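D-glyceraldehyde dehydrogenase (NADP(+)) (Thermoplasma acidophilum, PDB 5IZD) oxidises D-glyceraldehyde to (R)-glycerate with NADP(+) as electron acceptor, a step of the non-phosphorylated Entner-Doudoroff pathway. Local coordinates at residues A156-P161 / T222-T227; K243-L248 / S465-L470. All coordinates share one frame; numbering follows the deposited sequence.

Both segments of contact 1 come earlier in the chain than those of contact 2. Their centres lie about 10 Å apart, and they meet on one mixed sheet of the aldehyde dehydrogenase fold, where strands 220-224 and 243-247 are parallel neighbours. Contact 1 sets helix 153-164 against the first, and contact 2 sets the turn ahead of strand 468-476 against the second. They touch directly: Met223 N lies 2.7 Å from Ile245 O, and Thr222 OG1 lies 2.8 Å from Tyr467 OH, both probable hydrogen bonds. Contact 1 reaches the NADP pocket through residues 223-226. Contact 2 lies on the strand ending at Glu247, the predicted proton acceptor, with the Ile245 side chain about 13 Å from NADP.

Contact 1 of 2, residues A156-P161 / T222-T227; sequences ARKLAP and TMTGST. With NAP (NADP nicotinamide-adenine-dinucleotide phosphate), chain I.
Lys158 and two threonines of strand 220-224 carry the polar contact. Lys158 NZ donates to Thr224 OG1 at 3.0 Å and to Thr222 OG1 at 3.3 Å. The same NZ forms a salt bridge with Glu458, so three oxygens bond this buried ammonium group. Thr222 OG1 is also hydrogen-bonded to Tyr467 OH. The apolar part is the lysine chain, which runs alongside Thr222 in the opposite sense; its CD lies 3.8 Å from Thr222 CG2. The chain is extended as far as CE and bends only at chi4 (-68°), which brings NZ in among the hydroxyls.

Helix 153-164 packs here on the sheet of the cofactor-binding domain, and its segment 156-161 runs nearly antiparallel to strand residues 222-224 (169°). A water forms a second link: it accepts from Arg157 NH1 at 2.6 Å, in the guanidinium plane, and from Thr224 OG1 at 2.9 Å. Arg157 NH2 is bridged to Glu441. By similarity, Arg157 binds substrate and NADP(+). The hydrogen bond to the cofactor comes just past the strand end, where Ser226 N donates almost straight to NAP O2A (2.7 Å, 177°). Ser226 OG caps the following helix through a backbone N.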
loop_
_atom_site.group_PDB
_atom_site.type_symbol
_atom_site.label_atom_id
_atom_site.label_comp_id
_atom_site.label_asym_id
_atom_site.label_seq_id
_atom_site.Cartn_x
_atom_site.Cartn_y
_atom_site.Cartn_z
ATOM N N ALA A 156 -9.171 18.103 -17.669
ATOM C CA ALA A 156 -9.627 17.441 -16.442
ATOM C C ALA A 156 -8.574 16.439 -15.868
ATOM O O ALA A 156 -8.339 16.422 -14.687
ATOM C CB ALA A 156 -10.946 16.701 -16.675
ATOM N N ARG A 157 -7.984 15.617 -16.722
ATOM C CA ARG A 157 -7.019 14.592 -16.290
ATOM C C ARG A 157 -5.802 15.150 -15.551
ATOM O O ARG A 157 -5.322 14.511 -14.659
ATOM C CB ARG A 157 -6.531 13.790 -17.488
ATOM C CG ARG A 157 -5.306 12.925 -17.194
ATOM C CD ARG A 157 -4.963 12.102 -18.407
ATOM N NE ARG A 157 -5.933 11.058 -18.594
ATOM C CZ ARG A 157 -6.011 10.304 -19.689
ATOM N NH1 ARG A 157 -5.172 10.476 -20.712
ATOM N NH2 ARG A 157 -6.948 9.367 -19.746
ATOM N N LYS A 158 -5.314 16.303 -15.964
ATOM C CA LYS A 158 -4.170 16.979 -15.407
ATOM C C LYS A 158 -4.492 17.952 -14.259
ATOM O O LYS A 158 -3.797 17.930 -13.228
ATOM C CB LYS A 158 -3.437 17.697 -16.547
ATOM C CG LYS A 158 -2.922 16.657 -17.536
ATOM C CD LYS A 158 -2.037 17.226 -18.605
ATOM C CE LYS A 158 -1.824 16.236 -19.731
ATOM N NZ LYS A 158 -1.016 15.085 -19.283
ATOM N N LEU A 159 -5.544 18.765 -14.391
ATOM C CA LEU A 159 -5.881 19.756 -13.348
ATOM C C LEU A 159 -6.422 19.104 -12.080
ATOM O O LEU A 159 -6.026 19.482 -11.001
ATOM C CB LEU A 159 -6.910 20.820 -13.798
ATOM C CG LEU A 159 -6.610 21.785 -14.935
ATOM C CD1 LEU A 159 -7.805 22.669 -15.129
ATOM C CD2 LEU A 159 -5.415 22.651 -14.693
ATOM N N ALA A 160 -7.326 18.144 -12.192
ATOM C CA ALA A 160 -7.907 17.563 -10.953
ATOM C C ALA A 160 -6.873 16.982 -9.996
ATOM O O ALA A 160 -6.850 17.396 -8.827
ATOM C CB ALA A 160 -9.026 16.583 -11.227
ATOM N N PRO A 161 -5.971 16.098 -10.491
ATOM C CA PRO A 161 -5.041 15.523 -9.508
ATOM C C PRO A 161 -3.982 16.521 -9.059
ATOM O O PRO A 161 -3.512 16.443 -7.917
ATOM C CB PRO A 161 -4.360 14.372 -10.264
ATOM C CG PRO A 161 -4.574 14.672 -11.723
ATOM C CD PRO A 161 -5.875 15.400 -11.787
ATOM N N THR A 222 3.462 18.065 -16.712
ATOM C CA THR A 222 2.534 17.049 -17.117
ATOM C C THR A 222 2.039 17.354 -18.542
ATOM O O THR A 222 1.522 18.453 -18.798
ATOM C CB THR A 222 1.393 16.853 -16.101
ATOM O OG1 THR A 222 0.582 15.754 -16.531
ATOM C CG2 THR A 222 0.513 18.070 -15.892
ATOM N N MET A 223 2.262 16.430 -19.475
ATOM C CA MET A 223 2.104 16.729 -20.919
ATOM C C MET A 223 1.623 15.508 -21.656
ATOM O O MET A 223 2.021 14.369 -21.324
ATOM C CB MET A 223 3.415 17.223 -21.550
ATOM C CG MET A 223 3.406 17.342 -23.054
ATOM S SD MET A 223 3.917 15.866 -23.949
ATOM C CE MET A 223 4.060 16.417 -25.655
ATOM N N THR A 224 0.792 15.740 -22.665
ATOM C CA THR A 224 0.371 14.676 -23.551
ATOM C C THR A 224 0.441 15.247 -24.963
ATOM O O THR A 224 0.107 16.399 -25.144
ATOM C CB THR A 224 -1.024 14.151 -23.167
ATOM O OG1 THR A 224 -0.986 13.548 -21.867
ATOM C CG2 THR A 224 -1.566 13.133 -24.174
ATOM N N GLY A 225 0.932 14.464 -25.911
ATOM C CA GLY A 225 1.077 14.855 -27.318
ATOM C C GLY A 225 2.030 13.998 -28.117
ATOM O O GLY A 225 2.173 12.769 -27.845
ATOM N N SER A 226 2.751 14.616 -29.031
ATOM C CA SER A 226 3.552 13.867 -29.981
ATOM C C SER A 226 4.911 13.492 -29.401
ATOM O O SER A 226 5.428 14.112 -28.497
ATOM C CB SER A 226 3.792 14.674 -31.273
ATOM O OG SER A 226 4.702 15.719 -30.939
ATOM N N THR A 227 5.529 12.524 -30.029
ATOM C CA THR A 227 6.800 11.998 -29.538
ATOM C C THR A 227 7.881 13.106 -29.578
ATOM O O THR A 227 8.621 13.254 -28.597
ATOM C CB THR A 227 7.267 10.817 -30.383
ATOM O OG1 THR A 227 6.181 9.915 -30.552
ATOM C CG2 THR A 227 8.442 10.105 -29.688
HETATM P PA NAP I . 2.097 18.417 -29.794
HETATM O O1A NAP I . 2.934 19.314 -30.652
HETATM O O2A NAP I . 2.786 17.291 -29.052
HETATM O O5B NAP I . 1.268 19.352 -28.741
HETATM C C5B NAP I . 0.969 18.993 -27.374
HETATM C C4B NAP I . 1.079 20.226 -26.456
HETATM O O4B NAP I . 2.456 20.629 -26.339
HETATM C C3B NAP I . 0.346 21.460 -27.019
HETATM O O3B NAP I . -0.163 22.259 -25.918
HETATM C C2B NAP I . 1.440 22.195 -27.744
HETATM O O2B NAP I . 1.136 23.559 -28.021
HETATM C C1B NAP I . 2.588 22.011 -26.788
HETATM N N9A NAP I . 3.927 22.243 -27.350
HETATM C C8A NAP I . 4.322 22.219 -28.652
HETATM N N7A NAP I . 5.602 22.493 -28.788
HETATM C C5A NAP I . 6.054 22.669 -27.475
HETATM C C6A NAP I . 7.309 22.967 -26.944
HETATM N N6A NAP I . 8.403 23.129 -27.699
HETATM N N1A NAP I . 7.427 23.079 -25.604
HETATM C C2A NAP I . 6.329 22.940 -24.839
HETATM N N3A NAP I . 5.088 22.671 -25.267
HETATM C C4A NAP I . 5.032 22.535 -26.611
HETATM O O3 NAP I . 0.960 17.806 -30.720
HETATM P PN NAP I . 0.653 18.025 -32.285
HETATM O O1N NAP I . 0.254 19.468 -32.541
HETATM O O2N NAP I . -0.399 17.041 -32.732
HETATM O O5D NAP I . 2.000 17.726 -32.992
HETATM P P2B NAP I . 0.762 23.988 -29.579
HETATM O O1X NAP I . 0.575 25.514 -29.557
HETATM O O2X NAP I . -0.491 23.344 -29.941
HETATM O O3X NAP I . 1.888 23.625 -30.487
HETATM O O HOH W 1 -2.802 11.411 -21.222
#

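Contact 2 of 2, residues K243-L248 / S465-L470; sequences KLILEL and SEYLKL
Ile245 lays its CD1 methyl over one face of the Tyr467 ring, a CH-pi contact with CD1 3.8 Å from the ring centroid. The methyl is offset toward the rim and comes nearest to CZ, at 3.6 Å. In this aldehyde dehydrogenase fold, strand 243-247 meets the type I beta turn Ser465-Leu468, which leads into strand 468-476. The turn is closed by Leu468 N bonding to Ser465 O. Ile245 CD1 also rests on Glu466 CB at 3.6 Å, so one methyl fills the corner between two successive turn residues. Tyr467 CB points away from the strand, yet its ring swings back to the methyl, and its OH is hydrogen-bonded to Thr222 OG1.

Lys243 crosses Glu466 at about a right angle. Its chain bends at chi2 (56°) and again at chi4 (-72°), curling NZ over the turn. NZ makes a salt bridge to Glu466 OE1 at 2.8 Å, while Glu466 OE2 bonds to Tyr446 OH. Lys243 NZ also donates to Glu466 O at 3.0 Å, on an in-plane lone pair. A methionine in place of Lys243 would probably leave OE1 without its charged mate and the Glu466 carbonyl without this donor. NZ meets Glu466 OE1 on its anti side, 24° out of the carboxylate plane.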
loop_
_atom_site.group_PDB
_atom_site.type_symbol
_atom_site.label_atom_id
_atom_site.label_comp_id
_atom_site.label_asym_id
_atom_site.label_seq_id
_atom_site.Cartn_x
_atom_site.Cartn_y
_atom_site.Cartn_z
ATOM N N LYS A 243 10.164 17.110 -12.558
ATOM C CA LYS A 243 9.497 15.861 -12.668
ATOM C C LYS A 243 8.634 15.869 -13.933
ATOM O O LYS A 243 7.875 16.850 -14.208
ATOM C CB LYS A 243 8.665 15.633 -11.398
ATOM C CG LYS A 243 7.570 14.560 -11.423
ATOM C CD LYS A 243 8.070 13.236 -11.793
ATOM C CE LYS A 243 6.920 12.235 -11.839
ATOM N NZ LYS A 243 6.410 11.892 -10.508
ATOM N N LEU A 244 8.795 14.814 -14.741
ATOM C CA LEU A 244 8.077 14.688 -16.021
ATOM C C LEU A 244 6.979 13.623 -15.979
ATOM O O LEU A 244 7.193 12.462 -15.480
ATOM C CB LEU A 244 9.070 14.381 -17.117
ATOM C CG LEU A 244 10.101 15.499 -17.366
ATOM C CD1 LEU A 244 10.896 15.222 -18.633
ATOM C CD2 LEU A 244 9.524 16.896 -17.466
ATOM N N ILE A 245 5.780 14.012 -16.433
ATOM C CA ILE A 245 4.695 13.066 -16.704
ATOM C C ILE A 245 4.343 13.333 -18.151
ATOM O O ILE A 245 3.824 14.447 -18.455
ATOM C CB ILE A 245 3.456 13.276 -15.832
ATOM C CG1 ILE A 245 3.760 13.205 -14.315
ATOM C CG2 ILE A 245 2.365 12.269 -16.239
ATOM C CD1 ILE A 245 2.619 13.733 -13.428
ATOM N N LEU A 246 4.736 12.420 -19.037
ATOM C CA LEU A 246 4.640 12.593 -20.491
ATOM C C LEU A 246 3.975 11.362 -21.058
ATOM O O LEU A 246 4.442 10.211 -20.804
ATOM C CB LEU A 246 6.003 12.678 -21.180
ATOM C CG LEU A 246 6.999 13.708 -20.668
ATOM C CD1 LEU A 246 8.328 13.570 -21.411
ATOM C CD2 LEU A 246 6.423 15.094 -20.779
ATOM N N GLU A 247 2.968 11.598 -21.881
ATOM C CA GLU A 247 2.314 10.555 -22.629
ATOM C C GLU A 247 2.281 10.902 -24.116
ATOM O O GLU A 247 1.699 11.927 -24.479
ATOM C CB GLU A 247 0.919 10.341 -22.062
ATOM C CG GLU A 247 0.293 9.029 -22.585
ATOM C CD GLU A 247 -0.751 9.206 -23.668
ATOM O OE1 GLU A 247 -0.408 9.087 -24.866
ATOM O OE2 GLU A 247 -1.941 9.465 -23.308
ATOM N N LEU A 248 2.949 10.067 -24.941
ATOM C CA LEU A 248 3.406 10.424 -26.254
ATOM C C LEU A 248 2.768 9.564 -27.376
ATOM O O LEU A 248 3.353 9.400 -28.439
ATOM C CB LEU A 248 4.932 10.439 -26.340
ATOM C CG LEU A 248 5.606 11.260 -25.260
ATOM C CD1 LEU A 248 7.134 11.187 -25.362
ATOM C CD2 LEU A 248 5.164 12.697 -25.299
ATOM N N SER A 465 -0.475 9.904 -7.333
ATOM C CA SER A 465 0.772 9.944 -6.523
ATOM C C SER A 465 1.983 10.533 -7.289
ATOM O O SER A 465 2.890 11.035 -6.671
ATOM C CB SER A 465 1.075 8.564 -5.884
ATOM O OG SER A 465 -0.005 8.263 -5.033
ATOM N N GLU A 466 1.904 10.628 -8.638
ATOM C CA GLU A 466 2.960 11.263 -9.420
ATOM C C GLU A 466 3.048 12.746 -9.132
ATOM O O GLU A 466 4.092 13.354 -9.402
ATOM C CB GLU A 466 2.803 11.061 -10.949
ATOM C CG GLU A 466 2.859 9.603 -11.433
ATOM C CD GLU A 466 4.219 8.878 -11.310
ATOM O OE1 GLU A 466 5.210 9.410 -10.733
ATOM O OE2 GLU A 466 4.286 7.724 -11.814
ATOM N N TYR A 467 1.984 13.328 -8.595
ATOM C CA TYR A 467 1.980 14.764 -8.265
ATOM C C TYR A 467 2.381 15.105 -6.812
ATOM O O TYR A 467 2.353 16.279 -6.383
ATOM C CB TYR A 467 0.590 15.326 -8.555
ATOM C CG TYR A 467 0.222 15.297 -10.029
ATOM C CD1 TYR A 467 0.561 16.357 -10.866
ATOM C CD2 TYR A 467 -0.474 14.207 -10.602
ATOM C CE1 TYR A 467 0.190 16.368 -12.221
ATOM C CE2 TYR A 467 -0.824 14.202 -11.962
ATOM C CZ TYR A 467 -0.508 15.288 -12.758
ATOM O OH TYR A 467 -0.821 15.278 -14.100
ATOM N N LEU A 468 2.741 14.069 -6.060
ATOM C CA LEU A 468 3.245 14.212 -4.694
ATOM C C LEU A 468 4.706 13.776 -4.643
ATOM O O LEU A 468 5.111 12.770 -5.247
ATOM C CB LEU A 468 2.402 13.355 -3.756
ATOM C CG LEU A 468 0.963 13.798 -3.588
ATOM C CD1 LEU A 468 0.130 12.675 -2.965
ATOM C CD2 LEU A 468 0.909 15.010 -2.685
ATOM N N LYS A 469 5.492 14.550 -3.892
ATOM C CA LYS A 469 6.865 14.204 -3.571
ATOM C C LYS A 469 6.990 13.628 -2.164
ATOM O O LYS A 469 6.495 14.235 -1.220
ATOM C CB LYS A 469 7.729 15.452 -3.662
ATOM C CG LYS A 469 9.208 15.172 -3.478
ATOM C CD LYS A 469 9.770 14.578 -4.756
ATOM C CE LYS A 469 11.206 14.157 -4.565
ATOM N NZ LYS A 469 11.636 13.678 -5.908
ATOM N N LEU A 470 7.695 12.522 -2.039
ATOM C CA LEU A 470 7.958 11.879 -0.772
ATOM C C LEU A 470 9.198 12.546 -0.195
ATOM O O LEU A 470 10.132 12.746 -0.892
ATOM C CB LEU A 470 8.201 10.400 -0.992
ATOM C CG LEU A 470 8.022 9.380 0.133
ATOM C CD1 LEU A 470 6.733 9.453 0.888
ATOM C CD2 LEU A 470 8.244 7.956 -0.325
#